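Local atomic coordinates of DUF4393 domain-containing protein (Alcanivorax borkumensis, PDB entry 3H35), a protein that is of unknown function but belongs to the abortive infection alpha family and may be linked to phage defence. Residues A[68-73]-A[159-164]; A[75-80]-A[88-93]. One frame throughout, in Å; residues are numbered along the deposited sequence.

Contact 1: residues A[68-73]-A[159-164]; sequences GSAFAL and RETLRI
The guanidinium of R163 lies with one face over the methyl of A70, whose CB is 3.5 Å from R163 NH1, while water 1 sits at its edge, in plane. That water accepts from R163 NH1 and donates to G68 O. The arginine chain, extended from CG to NE, lets R163 NE hydrogen-bond S122 OG on the adjacent strand 119-123.

The segments belong to the two central strands, 71-77 and 156-164, of an antiparallel four-stranded sheet. F71 and L162 form a hydrogen-bonded pair: F71 N donates to L162 O over 3.1 Å, and L162 N returns a nearly straight bond (172°) to F71 O. L73 and E160 repeat the pattern, although L73 N stands well above the plane of the E160 carbonyl.

L73 and L162 share a sheet face, with CB atoms 4.3 Å apart. In both, CG is anti to the backbone N (chi1 -170° and 178°), and both side chains pack on L110 and F114 of helix 106-115, a setting that suits branched leucines. E160 is on the same face, but its buried carboxylate is met by R158, Y77 and T75.

On the other face, the small A72 touches D131 and Y132 of helix 129-137. Where the strand pairing ends, water 2 bridges S69 O to I164 N. G68 has backbone angles at which a CB would jam against the carbonyl O of the residue before, which calls for glycine. Packing is tight at A70, whose CB lies 3.5 Å from T161 CG2.

Contact 2: residues A[75-80]-A[88-93]; sequences TLYSGS and LYRYSN. With EDO (1,2-ethanediol), chain D.
T75 and R90 meet through a side-chain hydrogen bond, R90 NE to T75 OG1, 2.9 Å long and nearly straight at 169°. The two side chains run side by side, and the hydroxyl lies at the guanidinium edge, close to its plane. T75 OG1 is anti to the carbonyl carbon (chi1 -57°). E160, which holds this hydroxyl too, forms a salt bridge with R90 NH2. E86 of the second subunit gives that nitrogen another carboxylate partner. R90 NH1 donates to O2 of a 1,2-ethanediol, probably from the crystallisation liquor, at 2.7 Å. Arginine suits the place because its several N-H groups can serve all these partners.

Backbone bonds join the strands from L76 N to Y89 O (2.9 Å) and from L88 N to L76 O (2.7 Å).

Among the apolar contacts, L76 and Y89 share the opposite sheet face. L76 CD1 reaches Y89 CD2 at 3.9 Å, and both side chains pack on L148 of helix 139-151, where leucine and a tyrosine ring supply apolar surface against the helix. Where the strand gives way to a loop, L88 CD1 rests 3.9 Å from S78 CA.

L88 and Y89 both face L76, a classic beta bulge in the antiparallel hairpin of strands 71-77 and 87-91.

Overall arrangement
Both contacts use strand 71-77: contact 1 joins its beginning to 156-164, its neighbour on one side, and contact 2 joins its end to 87-91 on the other. Contact 1 thus lies between the two inner strands, whereas contact 2 reaches an outermost strand of the chain; each is partly buried. Contact 1 connects distant parts of the sequence mainly through backbone bonds and leucines, with waters bridging the segments where the strand pairing ends. Contact 2 is a local hairpin. A polar cluster is shared, E160 coming from contact 1 and T75 and R90 from contact 2, where it also meets a second subunit. Their centres are 14 Å apart, yet they touch: L73 CD1 packs 3.5 Å from Y91 O, and A72 O probably accepts from S92 OG.

Contact 1: residues A[68-73]-A[159-164]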
loop_
_atom_site.group_PDB
_atom_site.type_symbol
_atom_site.label_atom_id
_atom_site.label_comp_id
_atom_site.label_asym_id
_atom_site.label_seq_id
_atom_site.Cartn_x
_atom_site.Cartn_y
_atom_site.Cartn_z
ATOM N N GLY A 68 3.639 -13.446 18.581
ATOM C CA GLY A 68 3.386 -12.216 19.311
ATOM C C GLY A 68 4.639 -11.416 19.664
ATOM O O GLY A 68 4.530 -10.331 20.186
ATOM N N SER A 69 5.830 -11.920 19.361
ATOM C CA SER A 69 7.052 -11.181 19.652
ATOM C C SER A 69 7.075 -9.803 18.994
ATOM O O SER A 69 6.609 -9.647 17.865
ATOM C CB SER A 69 8.261 -11.969 19.183
ATOM O OG SER A 69 8.289 -13.237 19.799
ATOM N N ALA A 70 7.576 -8.816 19.736
ATOM C CA ALA A 70 7.610 -7.436 19.317
ATOM C C ALA A 70 9.072 -7.029 19.080
ATOM O O ALA A 70 9.955 -7.422 19.853
ATOM C CB ALA A 70 6.936 -6.541 20.377
ATOM N N PHE A 71 9.337 -6.286 17.998
ATOM C CA PHE A 71 10.702 -5.821 17.721
ATOM C C PHE A 71 10.795 -4.311 17.605
ATOM O O PHE A 71 9.779 -3.650 17.397
ATOM C CB PHE A 71 11.247 -6.507 16.459
ATOM C CG PHE A 71 11.402 -7.991 16.618
ATOM C CD1 PHE A 71 12.559 -8.522 17.166
ATOM C CD2 PHE A 71 10.364 -8.858 16.261
ATOM C CE1 PHE A 71 12.705 -9.910 17.330
ATOM C CE2 PHE A 71 10.486 -10.249 16.441
ATOM C CZ PHE A 71 11.659 -10.774 16.973
ATOM N N ALA A 72 11.999 -3.777 17.764
ATOM C CA ALA A 72 12.241 -2.353 17.592
ATOM C C ALA A 72 12.027 -1.965 16.133
ATOM O O ALA A 72 12.437 -2.680 15.204
ATOM C CB ALA A 72 13.660 -1.957 18.060
ATOM N N LEU A 73 11.368 -0.839 15.935
ATOM C CA LEU A 73 11.091 -0.303 14.627
ATOM C C LEU A 73 11.436 1.159 14.612
ATOM O O LEU A 73 11.022 1.912 15.479
ATOM C CB LEU A 73 9.580 -0.463 14.333
ATOM C CG LEU A 73 9.074 -0.178 12.917
ATOM C CD1 LEU A 73 9.767 -1.125 11.910
ATOM C CD2 LEU A 73 7.552 -0.327 12.881
ATOM N N ARG A 159 10.580 6.172 17.102
ATOM C CA ARG A 159 10.751 4.853 17.643
ATOM C C ARG A 159 9.389 4.200 17.864
ATOM O O ARG A 159 8.535 4.705 18.568
ATOM C CB ARG A 159 11.537 4.882 18.941
ATOM C CG ARG A 159 13.000 5.308 18.784
ATOM C CD ARG A 159 13.598 5.554 20.147
ATOM N NE ARG A 159 15.046 5.657 20.109
ATOM C CZ ARG A 159 15.808 5.708 21.187
ATOM N NH1 ARG A 159 15.265 5.669 22.404
ATOM N NH2 ARG A 159 17.118 5.766 21.049
ATOM N N GLU A 160 9.217 3.048 17.229
ATOM C CA GLU A 160 7.972 2.318 17.280
ATOM C C GLU A 160 8.259 0.822 17.544
ATOM O O GLU A 160 9.411 0.406 17.735
ATOM C CB GLU A 160 7.211 2.557 15.971
ATOM C CG GLU A 160 6.851 4.048 15.746
ATOM C CD GLU A 160 6.062 4.309 14.476
ATOM O OE1 GLU A 160 6.199 3.554 13.486
ATOM O OE2 GLU A 160 5.297 5.289 14.468
ATOM N N THR A 161 7.194 0.037 17.583
ATOM C CA THR A 161 7.282 -1.375 17.837
ATOM C C THR A 161 6.597 -2.182 16.725
ATOM O O THR A 161 5.453 -1.902 16.363
ATOM C CB THR A 161 6.639 -1.681 19.184
ATOM O OG1 THR A 161 7.244 -0.839 20.191
ATOM C CG2 THR A 161 6.826 -3.164 19.528
ATOM N N LEU A 162 7.306 -3.161 16.177
ATOM C CA LEU A 162 6.802 -3.974 15.069
ATOM C C LEU A 162 6.120 -5.171 15.647
ATOM O O LEU A 162 6.696 -5.839 16.487
ATOM C CB LEU A 162 7.960 -4.446 14.189
ATOM C CG LEU A 162 7.681 -5.359 12.994
ATOM C CD1 LEU A 162 6.852 -4.584 11.927
ATOM C CD2 LEU A 162 9.036 -5.874 12.429
ATOM N N ARG A 163 4.909 -5.461 15.175
ATOM C CA ARG A 163 4.171 -6.671 15.544
ATOM C C ARG A 163 3.397 -7.227 14.368
ATOM O O ARG A 163 3.100 -6.499 13.456
ATOM C CB ARG A 163 3.109 -6.373 16.580
ATOM C CG ARG A 163 3.603 -5.718 17.792
ATOM C CD ARG A 163 2.400 -5.200 18.549
ATOM N NE ARG A 163 2.927 -4.306 19.543
ATOM C CZ ARG A 163 3.468 -4.699 20.681
ATOM N NH1 ARG A 163 3.509 -5.980 21.001
ATOM N NH2 ARG A 163 3.960 -3.794 21.487
ATOM N N ILE A 164 2.991 -8.491 14.471
ATOM C CA ILE A 164 2.068 -9.099 13.527
ATOM C C ILE A 164 0.702 -8.424 13.637
ATOM O O ILE A 164 0.288 -8.043 14.723
ATOM C CB ILE A 164 1.945 -10.642 13.756
ATOM C CG1 ILE A 164 1.347 -11.313 12.516
ATOM C CG2 ILE A 164 1.062 -10.988 14.993
ATOM C CD1 ILE A 164 1.653 -12.796 12.465
HETATM O O HOH W 1 2.442 -8.610 19.430
HETATM O O HOH W 2 4.096 -10.020 16.777
#

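Contact 2: residues A[75-80]-A[88-93]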
loop_
_atom_site.group_PDB
_atom_site.type_symbol
_atom_site.label_atom_id
_atom_site.label_comp_id
_atom_site.label_asym_id
_atom_site.label_seq_id
_atom_site.Cartn_x
_atom_site.Cartn_y
_atom_site.Cartn_z
ATOM N N THR A 75 10.831 4.421 12.336
ATOM C CA THR A 75 10.037 4.900 11.234
ATOM C C THR A 75 10.456 6.326 10.894
ATOM O O THR A 75 10.560 7.173 11.769
ATOM C CB THR A 75 8.542 4.825 11.610
ATOM O OG1 THR A 75 8.182 3.464 11.970
ATOM C CG2 THR A 75 7.698 5.333 10.476
ATOM N N LEU A 76 10.731 6.570 9.622
ATOM C CA LEU A 76 11.016 7.890 9.126
ATOM C C LEU A 76 9.740 8.452 8.566
ATOM O O LEU A 76 9.116 7.885 7.647
ATOM C CB LEU A 76 12.112 7.865 8.069
ATOM C CG LEU A 76 13.490 7.434 8.556
ATOM C CD1 LEU A 76 14.498 7.371 7.372
ATOM C CD2 LEU A 76 14.007 8.347 9.681
ATOM N N TYR A 77 9.356 9.577 9.167
ATOM C CA TYR A 77 8.197 10.346 8.814
ATOM C C TYR A 77 8.595 11.623 8.118
ATOM O O TYR A 77 9.553 12.289 8.513
ATOM C CB TYR A 77 7.445 10.756 10.069
ATOM C CG TYR A 77 6.624 9.673 10.666
ATOM C CD1 TYR A 77 5.320 9.465 10.266
ATOM C CD2 TYR A 77 7.147 8.843 11.627
ATOM C CE1 TYR A 77 4.535 8.428 10.840
ATOM C CE2 TYR A 77 6.383 7.819 12.212
ATOM C CZ TYR A 77 5.086 7.618 11.803
ATOM O OH TYR A 77 4.366 6.608 12.366
ATOM N N SER A 78 7.770 12.022 7.162
ATOM C CA SER A 78 8.071 13.140 6.304
ATOM C C SER A 78 8.140 14.444 7.049
ATOM O O SER A 78 8.846 15.339 6.639
ATOM C CB SER A 78 7.019 13.254 5.200
ATOM O OG SER A 78 5.738 13.461 5.749
ATOM N N GLY A 79 7.405 14.547 8.141
ATOM C CA GLY A 79 7.391 15.752 8.946
ATOM C C GLY A 79 8.015 15.519 10.316
ATOM O O GLY A 79 8.428 14.401 10.651
ATOM N N SER A 80 8.035 16.587 11.105
ATOM C CA SER A 80 8.576 16.583 12.456
ATOM C C SER A 80 7.611 15.939 13.425
ATOM O O SER A 80 6.462 15.680 13.108
ATOM C CB SER A 80 8.821 18.007 12.950
ATOM O OG SER A 80 7.638 18.475 13.624
ATOM N N LEU A 88 7.748 7.192 5.472
ATOM C CA LEU A 88 8.583 7.085 4.285
ATOM C C LEU A 88 9.441 5.845 4.219
ATOM O O LEU A 88 9.775 5.430 3.148
ATOM C CB LEU A 88 9.503 8.294 4.160
ATOM C CG LEU A 88 8.782 9.606 3.886
ATOM C CD1 LEU A 88 9.770 10.730 3.679
ATOM C CD2 LEU A 88 7.856 9.465 2.675
ATOM N N TYR A 89 9.847 5.285 5.360
ATOM C CA TYR A 89 10.899 4.316 5.402
ATOM C C TYR A 89 10.839 3.674 6.758
ATOM O O TYR A 89 10.539 4.335 7.735
ATOM C CB TYR A 89 12.270 5.000 5.238
ATOM C CG TYR A 89 13.473 4.067 5.089
ATOM C CD1 TYR A 89 13.868 3.634 3.841
ATOM C CD2 TYR A 89 14.273 3.689 6.192
ATOM C CE1 TYR A 89 14.962 2.839 3.677
ATOM C CE2 TYR A 89 15.388 2.855 6.016
ATOM C CZ TYR A 89 15.708 2.465 4.749
ATOM O OH TYR A 89 16.794 1.658 4.487
ATOM N N ARG A 90 11.105 2.385 6.810
ATOM C CA ARG A 90 11.086 1.672 8.063
ATOM C C ARG A 90 12.278 0.747 8.160
ATOM O O ARG A 90 12.708 0.205 7.158
ATOM C CB ARG A 90 9.787 0.928 8.261
ATOM C CG ARG A 90 8.693 1.852 8.701
ATOM C CD ARG A 90 7.371 1.164 8.996
ATOM N NE ARG A 90 6.627 1.947 9.992
ATOM C CZ ARG A 90 5.321 2.158 9.987
ATOM N NH1 ARG A 90 4.557 1.686 9.006
ATOM N NH2 ARG A 90 4.783 2.880 10.959
ATOM N N TYR A 91 12.814 0.626 9.378
ATOM C CA TYR A 91 14.022 -0.132 9.635
ATOM C C TYR A 91 13.869 -0.902 10.934
ATOM O O TYR A 91 13.218 -0.458 11.853
ATOM C CB TYR A 91 15.257 0.799 9.678
ATOM C CG TYR A 91 16.569 0.058 9.753
ATOM C CD1 TYR A 91 17.237 -0.344 8.590
ATOM C CD2 TYR A 91 17.116 -0.289 10.982
ATOM C CE1 TYR A 91 18.437 -1.056 8.659
ATOM C CE2 TYR A 91 18.310 -1.006 11.064
ATOM C CZ TYR A 91 18.962 -1.387 9.900
ATOM O OH TYR A 91 20.148 -2.110 9.996
ATOM N N SER A 92 14.473 -2.070 11.008
ATOM C CA SER A 92 14.416 -2.843 12.236
ATOM C C SER A 92 15.617 -3.728 12.260
ATOM O O SER A 92 16.210 -3.967 11.204
ATOM C CB SER A 92 13.150 -3.695 12.286
ATOM O OG SER A 92 13.110 -4.496 13.458
ATOM N N ASN A 93 15.983 -4.205 13.453
ATOM C CA ASN A 93 16.994 -5.257 13.588
ATOM C C ASN A 93 16.381 -6.641 13.795
ATOM O O ASN A 93 17.103 -7.588 14.062
ATOM C CB ASN A 93 18.036 -4.914 14.690
ATOM C CG ASN A 93 17.425 -4.778 16.061
ATOM O OD1 ASN A 93 16.220 -4.554 16.201
ATOM N ND2 ASN A 93 18.261 -4.895 17.099
HETATM C C1 EDO D . 7.497 1.075 5.233
HETATM O O1 EDO D . 8.060 1.749 4.094
HETATM C C2 EDO D . 5.984 1.102 5.232
HETATM O O2 EDO D . 5.547 1.167 6.579
#